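Local structure of cystalysin (Treponema denticola, 1C7N) at residues 62-67 with 272-278. The protein belongs to the aminotransferase class I and II family of fold-type I enzymes and binds pyridoxal-5'-phosphate. Residues are numbered along the deposited sequence.
Sequences LGYTGP and PFTTLGY. With PLP (pyridoxal-5'-phosphate), chain J.
Tyr64 (chi1 m) turns the edge of its ring onto the face of Phe273 (also m) in a T-shaped pair, centroids 5.3 Å apart and planes at 88°. Segment 62-67 has no regular structure and is extended from Gly63 on; 272-278 runs from loop into the first turn of helix 275-287, N-capped by Thr274 OG1, which accepts from Gly277 N at 3.2 Å. The nearest CA atoms across the segments are those of Thr65 and Phe273, 4.7 Å apart. No hydrogen bond joins the segments; Thr65 O instead receives a CA-H...O contact from Phe273 CA at 3.2 Å. Thr65 OG1 donates to Gly63 O (2.8 Å) and packs on Thr275 CB (3.3 Å). The Gly66-Pro67 peptide bond lies over one face of the Tyr278 ring, whose OH donates to Pro272 O at 2.6 Å. Tyr64 N hydrogen-bonds Asp40 of the second subunit; Tyr64 OH donates to PLP O3P at 2.5 Å. Since Val98 and Asn175 of the second subunit bind the same PLP, this is a PLP site shared across the dimer interface, as in fold-type I enzymes.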
# COMPACT_ATOMS: atom_id res chain seq x y z
N LEU A 62 8.64 12.66 4.72
CA LEU A 62 7.72 11.60 4.32
C LEU A 62 7.26 11.64 2.86
O LEU A 62 6.07 11.47 2.57
CB LEU A 62 6.51 11.61 5.26
CG LEU A 62 6.84 11.55 6.76
CD1 LEU A 62 5.58 11.81 7.57
CD2 LEU A 62 7.45 10.19 7.13
N GLY A 63 8.20 11.84 1.94
CA GLY A 63 7.87 11.92 0.53
C GLY A 63 7.89 10.59 -0.21
O GLY A 63 7.79 9.53 0.40
N TYR A 64 7.99 10.65 -1.54
CA TYR A 64 8.03 9.45 -2.36
C TYR A 64 9.29 8.68 -2.00
O TYR A 64 10.41 9.13 -2.25
CB TYR A 64 7.99 9.82 -3.84
CG TYR A 64 6.60 10.22 -4.29
CD1 TYR A 64 5.59 9.27 -4.41
CD2 TYR A 64 6.29 11.55 -4.57
CE1 TYR A 64 4.30 9.63 -4.78
CE2 TYR A 64 5.01 11.93 -4.95
CZ TYR A 64 4.02 10.97 -5.05
OH TYR A 64 2.75 11.34 -5.42
N THR A 65 9.09 7.50 -1.42
CA THR A 65 10.18 6.68 -0.93
C THR A 65 10.30 5.28 -1.52
O THR A 65 9.30 4.63 -1.83
CB THR A 65 10.08 6.57 0.60
OG1 THR A 65 9.96 7.88 1.16
CG2 THR A 65 11.31 5.87 1.18
N GLY A 66 11.54 4.83 -1.65
CA GLY A 66 11.82 3.51 -2.17
C GLY A 66 12.85 2.86 -1.26
O GLY A 66 13.36 3.52 -0.35
N PRO A 67 13.19 1.58 -1.49
CA PRO A 67 14.17 0.85 -0.67
C PRO A 67 15.60 1.30 -0.95
O PRO A 67 15.98 1.48 -2.10
CB PRO A 67 13.98 -0.61 -1.09
CG PRO A 67 12.74 -0.61 -1.98
CD PRO A 67 12.72 0.74 -2.60
N PRO A 272 5.27 0.36 -3.62
CA PRO A 272 4.99 0.92 -2.29
C PRO A 272 5.91 2.12 -2.03
O PRO A 272 7.13 2.00 -2.15
CB PRO A 272 5.32 -0.24 -1.34
CG PRO A 272 5.23 -1.46 -2.21
CD PRO A 272 5.81 -1.00 -3.51
N PHE A 273 5.33 3.26 -1.68
CA PHE A 273 6.12 4.46 -1.41
C PHE A 273 6.14 4.77 0.09
O PHE A 273 6.59 5.83 0.51
CB PHE A 273 5.54 5.67 -2.15
CG PHE A 273 5.47 5.50 -3.64
CD1 PHE A 273 4.27 5.69 -4.32
CD2 PHE A 273 6.60 5.15 -4.37
CE1 PHE A 273 4.19 5.54 -5.70
CE2 PHE A 273 6.54 5.00 -5.75
CZ PHE A 273 5.33 5.19 -6.42
N THR A 274 5.64 3.83 0.89
CA THR A 274 5.56 4.00 2.34
C THR A 274 6.90 3.98 3.06
O THR A 274 7.41 2.91 3.42
CB THR A 274 4.66 2.92 2.96
OG1 THR A 274 4.88 2.87 4.37
CG2 THR A 274 4.94 1.57 2.34
N THR A 275 7.44 5.17 3.29
CA THR A 275 8.73 5.35 3.95
C THR A 275 8.91 4.64 5.29
O THR A 275 9.97 4.08 5.56
CB THR A 275 9.02 6.84 4.18
OG1 THR A 275 10.27 6.99 4.86
CG2 THR A 275 7.92 7.47 5.01
N LEU A 276 7.88 4.68 6.13
CA LEU A 276 7.97 4.03 7.43
C LEU A 276 7.96 2.51 7.30
O LEU A 276 8.52 1.81 8.14
CB LEU A 276 6.83 4.49 8.34
CG LEU A 276 6.87 5.99 8.62
CD1 LEU A 276 5.67 6.40 9.46
CD2 LEU A 276 8.18 6.34 9.32
N GLY A 277 7.33 2.01 6.24
CA GLY A 277 7.28 0.58 6.02
C GLY A 277 8.68 0.05 5.77
O GLY A 277 9.09 -0.97 6.32
N TYR A 278 9.43 0.74 4.93
CA TYR A 278 10.80 0.32 4.64
C TYR A 278 11.66 0.36 5.90
O TYR A 278 12.36 -0.60 6.20
CB TYR A 278 11.43 1.20 3.55
CG TYR A 278 10.81 1.00 2.19
CD1 TYR A 278 9.94 1.94 1.65
CD2 TYR A 278 11.07 -0.15 1.45
CE1 TYR A 278 9.34 1.75 0.41
CE2 TYR A 278 10.47 -0.36 0.21
CZ TYR A 278 9.61 0.60 -0.31
OH TYR A 278 9.03 0.41 -1.54
N1 PLP J . -2.48 12.84 -9.26
C2 PLP J . -1.78 13.98 -9.70
C2A PLP J . -2.47 14.77 -10.78
C3 PLP J . -0.53 14.30 -8.98
O3 PLP J . 0.12 15.36 -9.50
C4 PLP J . -0.12 13.49 -7.90
C4A PLP J . 1.11 13.81 -7.19
C5 PLP J . -0.98 12.32 -7.52
C6 PLP J . -2.12 12.03 -8.23
C5A PLP J . -0.64 11.56 -6.23
O4P PLP J . -0.56 10.19 -6.41
P PLP J . -0.25 9.26 -5.13
O1P PLP J . -0.41 7.90 -5.73
O2P PLP J . -1.30 9.59 -4.07
O3P PLP J . 1.07 9.61 -4.64